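Local coordinates for protein PfVFT1 (Plasmodium falciparum, PDB 5JKQ) that has the bi-lobed architecture of a Venus flytrap domain and probably binds a small solute, as solute-binding proteins do, at residues A[16-27]-A[109-118]. The protein carries 3 engineered substitutions. Numbering follows the deposited sequence.
Sequences LIDIYHAAVKEL and IIWETISKHI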
loop_
_atom_site.group_PDB
_atom_site.type_symbol
_atom_site.label_atom_id
_atom_site.label_comp_id
_atom_site.label_asym_id
_atom_site.label_seq_id
_atom_site.Cartn_x
_atom_site.Cartn_y
_atom_site.Cartn_z
ATOM N N LEU A 16 -12.729 14.787 -0.356
ATOM C CA LEU A 16 -12.580 13.546 0.397
ATOM C C LEU A 16 -11.110 13.129 0.446
ATOM O O LEU A 16 -10.613 12.703 1.486
ATOM C CB LEU A 16 -13.433 12.436 -0.225
ATOM C CG LEU A 16 -13.174 10.996 0.232
ATOM C CD1 LEU A 16 -13.417 10.835 1.729
ATOM C CD2 LEU A 16 -14.040 10.025 -0.564
ATOM N N ILE A 17 -10.420 13.265 -0.682
ATOM C CA ILE A 17 -9.005 12.914 -0.765
ATOM C C ILE A 17 -8.158 13.875 0.066
ATOM O O ILE A 17 -7.199 13.462 0.716
ATOM C CB ILE A 17 -8.515 12.922 -2.233
ATOM C CG1 ILE A 17 -9.183 11.791 -3.012
ATOM C CG2 ILE A 17 -6.995 12.751 -2.321
ATOM C CD1 ILE A 17 -9.174 11.992 -4.505
ATOM N N ASP A 18 -8.519 15.153 0.046
ATOM C CA ASP A 18 -7.738 16.173 0.738
ATOM C C ASP A 18 -7.849 16.048 2.256
ATOM O O ASP A 18 -6.840 16.097 2.959
ATOM C CB ASP A 18 -8.177 17.571 0.298
ATOM C CG ASP A 18 -7.896 17.834 -1.169
ATOM O OD1 ASP A 18 -6.959 17.216 -1.721
ATOM O OD2 ASP A 18 -8.609 18.663 -1.771
ATOM N N ILE A 19 -9.068 15.896 2.764
ATOM C CA ILE A 19 -9.256 15.756 4.201
ATOM C C ILE A 19 -8.654 14.432 4.663
ATOM O O ILE A 19 -8.172 14.313 5.788
ATOM C CB ILE A 19 -10.748 15.842 4.594
ATOM C CG1 ILE A 19 -10.883 16.121 6.093
ATOM C CG2 ILE A 19 -11.510 14.574 4.187
ATOM C CD1 ILE A 19 -12.219 16.720 6.481
ATOM N N TYR A 20 -8.670 13.446 3.772
ATOM C CA TYR A 20 -8.024 12.164 4.019
ATOM C C TYR A 20 -6.516 12.352 4.174
ATOM O O TYR A 20 -5.918 11.856 5.129
ATOM C CB TYR A 20 -8.353 11.195 2.882
ATOM C CG TYR A 20 -7.414 10.020 2.722
ATOM C CD1 TYR A 20 -7.605 8.845 3.438
ATOM C CD2 TYR A 20 -6.357 10.076 1.824
ATOM C CE1 TYR A 20 -6.753 7.768 3.278
ATOM C CE2 TYR A 20 -5.503 9.008 1.658
ATOM C CZ TYR A 20 -5.703 7.856 2.382
ATOM O OH TYR A 20 -4.845 6.799 2.205
ATOM N N HIS A 21 -5.909 13.086 3.245
ATOM C CA HIS A 21 -4.477 13.371 3.310
ATOM C C HIS A 21 -4.143 14.237 4.516
ATOM O O HIS A 21 -3.083 14.089 5.128
ATOM C CB HIS A 21 -4.006 14.067 2.034
ATOM C CG HIS A 21 -3.908 13.160 0.851
ATOM N ND1 HIS A 21 -3.910 13.627 -0.446
ATOM C CD2 HIS A 21 -3.793 11.814 0.765
ATOM C CE1 HIS A 21 -3.808 12.607 -1.279
ATOM N NE2 HIS A 21 -3.738 11.496 -0.570
ATOM N N ALA A 22 -5.050 15.149 4.846
ATOM C CA ALA A 22 -4.850 16.046 5.973
ATOM C C ALA A 22 -4.865 15.277 7.289
ATOM O O ALA A 22 -4.124 15.601 8.218
ATOM C CB ALA A 22 -5.910 17.123 5.978
ATOM N N ALA A 23 -5.711 14.257 7.365
ATOM C CA ALA A 23 -5.804 13.442 8.566
ATOM C C ALA A 23 -4.520 12.642 8.756
ATOM O O ALA A 23 -3.981 12.573 9.860
ATOM C CB ALA A 23 -7.003 12.522 8.490
ATOM N N VAL A 24 -4.034 12.048 7.670
ATOM C CA VAL A 24 -2.777 11.307 7.695
ATOM C C VAL A 24 -1.644 12.208 8.174
ATOM O O VAL A 24 -0.812 11.796 8.982
ATOM C CB VAL A 24 -2.438 10.731 6.303
ATOM C CG1 VAL A 24 -1.044 10.112 6.283
ATOM C CG2 VAL A 24 -3.473 9.694 5.900
ATOM N N LYS A 25 -1.628 13.443 7.678
ATOM C CA LYS A 25 -0.622 14.417 8.078
ATOM C C LYS A 25 -0.673 14.641 9.585
ATOM O O LYS A 25 0.360 14.674 10.256
ATOM C CB LYS A 25 -0.829 15.736 7.334
ATOM C CG LYS A 25 0.184 16.813 7.685
ATOM C CD LYS A 25 0.002 18.044 6.814
ATOM C CE LYS A 25 1.009 19.125 7.159
ATOM N NZ LYS A 25 0.896 20.287 6.240
ATOM N N GLU A 26 -1.884 14.780 10.114
ATOM C CA GLU A 26 -2.068 14.976 11.545
ATOM C C GLU A 26 -1.650 13.730 12.323
ATOM O O GLU A 26 -1.047 13.832 13.392
ATOM C CB GLU A 26 -3.523 15.333 11.855
ATOM C CG GLU A 26 -3.819 15.450 13.338
ATOM C CD GLU A 26 -4.996 16.356 13.634
ATOM O OE1 GLU A 26 -4.957 17.537 13.227
ATOM O OE2 GLU A 26 -5.959 15.888 14.276
ATOM N N LEU A 27 -1.966 12.557 11.780
ATOM C CA LEU A 27 -1.627 11.294 12.430
ATOM C C LEU A 27 -0.114 11.085 12.486
ATOM O O LEU A 27 0.386 10.334 13.324
ATOM C CB LEU A 27 -2.291 10.121 11.707
ATOM C CG LEU A 27 -3.788 9.937 11.978
ATOM C CD1 LEU A 27 -4.357 8.852 11.085
ATOM C CD2 LEU A 27 -4.052 9.601 13.441
ATOM N N ILE A 109 -8.329 5.092 12.667
ATOM C CA ILE A 109 -7.757 6.300 13.254
ATOM C C ILE A 109 -7.780 7.462 12.256
ATOM O O ILE A 109 -7.848 8.623 12.657
ATOM C CB ILE A 109 -6.313 6.072 13.754
ATOM C CG1 ILE A 109 -5.409 5.588 12.614
ATOM C CG2 ILE A 109 -6.319 5.083 14.916
ATOM C CD1 ILE A 109 -3.943 5.528 12.978
ATOM N N ILE A 110 -7.735 7.155 10.964
ATOM C CA ILE A 110 -7.818 8.199 9.947
ATOM C C ILE A 110 -9.183 8.868 10.024
ATOM O O ILE A 110 -9.277 10.094 10.011
ATOM C CB ILE A 110 -7.565 7.640 8.526
ATOM C CG1 ILE A 110 -6.066 7.414 8.323
ATOM C CG2 ILE A 110 -8.084 8.604 7.442
ATOM C CD1 ILE A 110 -5.708 6.689 7.035
ATOM N N TRP A 111 -10.236 8.060 10.124
ATOM C CA TRP A 111 -11.597 8.584 10.151
ATOM C C TRP A 111 -12.005 9.069 11.539
ATOM O O TRP A 111 -12.910 9.893 11.667
ATOM C CB TRP A 111 -12.580 7.530 9.641
ATOM C CG TRP A 111 -12.615 7.499 8.146
ATOM C CD1 TRP A 111 -12.042 6.570 7.329
ATOM C CD2 TRP A 111 -13.232 8.464 7.288
ATOM N NE1 TRP A 111 -12.273 6.892 6.012
ATOM C CE2 TRP A 111 -13.001 8.051 5.961
ATOM C CE3 TRP A 111 -13.962 9.635 7.512
ATOM C CZ2 TRP A 111 -13.476 8.768 4.864
ATOM C CZ3 TRP A 111 -14.432 10.345 6.422
ATOM C CH2 TRP A 111 -14.187 9.908 5.115
ATOM N N GLU A 112 -11.337 8.567 12.573
ATOM C CA GLU A 112 -11.502 9.124 13.911
ATOM C C GLU A 112 -10.968 10.552 13.926
ATOM O O GLU A 112 -11.572 11.449 14.515
ATOM C CB GLU A 112 -10.782 8.269 14.957
ATOM C CG GLU A 112 -11.531 6.997 15.337
ATOM C CD GLU A 112 -10.681 6.017 16.129
ATOM O OE1 GLU A 112 -9.552 6.378 16.525
ATOM O OE2 GLU A 112 -11.147 4.879 16.356
ATOM N N THR A 113 -9.833 10.748 13.261
ATOM C CA THR A 113 -9.209 12.060 13.152
ATOM C C THR A 113 -10.075 12.991 12.306
ATOM O O THR A 113 -10.263 14.160 12.647
ATOM C CB THR A 113 -7.798 11.956 12.531
ATOM O OG1 THR A 113 -6.991 11.066 13.315
ATOM C CG2 THR A 113 -7.124 13.319 12.468
ATOM N N ILE A 114 -10.603 12.465 11.206
ATOM C CA ILE A 114 -11.483 13.234 10.335
ATOM C C ILE A 114 -12.747 13.627 11.093
ATOM O O ILE A 114 -13.223 14.759 10.982
ATOM C CB ILE A 114 -11.850 12.436 9.060
ATOM C CG1 ILE A 114 -10.627 12.324 8.150
ATOM C CG2 ILE A 114 -12.992 13.105 8.288
ATOM C CD1 ILE A 114 -10.734 11.241 7.095
ATOM N N SER A 115 -13.279 12.690 11.873
ATOM C CA SER A 115 -14.498 12.931 12.629
ATOM C C SER A 115 -14.315 14.068 13.633
ATOM O O SER A 115 -15.237 14.848 13.868
ATOM C CB SER A 115 -14.941 11.660 13.354
ATOM O OG SER A 115 -15.331 10.656 12.436
ATOM N N LYS A 116 -13.124 14.167 14.214
ATOM C CA LYS A 116 -12.851 15.189 15.219
ATOM C C LYS A 116 -12.687 16.580 14.607
ATOM O O LYS A 116 -12.630 17.575 15.330
ATOM C CB LYS A 116 -11.602 14.822 16.025
ATOM C CG LYS A 116 -11.871 13.798 17.121
ATOM C CD LYS A 116 -10.635 13.521 17.966
ATOM C CE LYS A 116 -9.627 12.655 17.228
ATOM N NZ LYS A 116 -8.434 12.348 18.068
ATOM N N HIS A 117 -12.621 16.649 13.280
ATOM C CA HIS A 117 -12.523 17.932 12.591
ATOM C C HIS A 117 -13.863 18.332 11.982
ATOM O O HIS A 117 -14.305 19.471 12.136
ATOM C CB HIS A 117 -11.453 17.887 11.502
ATOM C CG HIS A 117 -11.375 19.143 10.696
ATOM N ND1 HIS A 117 -11.275 20.390 11.275
ATOM C CD2 HIS A 117 -11.407 19.352 9.358
ATOM C CE1 HIS A 117 -11.239 21.312 10.329
ATOM N NE2 HIS A 117 -11.318 20.708 9.156
ATOM N N ILE A 118 -14.501 17.406 11.275
ATOM C CA ILE A 118 -15.823 17.672 10.718
ATOM C C ILE A 118 -16.812 17.844 11.858
ATOM O O ILE A 118 -17.589 18.800 11.887
ATOM C CB ILE A 118 -16.305 16.546 9.791
ATOM C CG1 ILE A 118 -15.336 16.381 8.615
ATOM C CG2 ILE A 118 -17.722 16.844 9.293
ATOM C CD1 ILE A 118 -15.718 15.295 7.613
HETATM O O HOH W 1 -8.640 16.036 14.178
#
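I110 fills a hole between Y20, A23, V24 and L27, a worked example of knobs-into-holes packing between helices that cross steeply, here at 105° with the axes of the two segments 8.8 Å apart. Followed outward from CB, its side chain forks. With CG1 anti to the carbonyl carbon (chi1 -77°), CG2 falls anti to the backbone N, and the branches go to different walls of the hole. I110 CG2 comes obliquely to the Y20 ring, 4.0 Å from Y20 CD1, and also touches A23 CB. I110 CG1 meets L27 CD1 at 3.6 Å, and the terminal I110 CD1 reaches V24 CG2 at 3.9 Å and also touches Y20 CE1. The CA atoms of A23 and I110 are the nearest pair, 5.8 Å apart, consistent with the small A23 side chain, whose CB packs 3.6 Å from I114 CG1. Toward the start of 16-27, L16 CD1 meets the W111 ring edge, 3.6 Å from W111 CH2. Toward its end, T113 OG1 donates to I109 O (2.7 Å) where it abuts L27, while a water donates to both E26 OE2 and T113 O. The Y20 hydroxyl is hydrogen-bonded to N149 OD1. The arrangement is a buried helix-helix crossing within one lobe of the bi-lobed Venus flytrap fold.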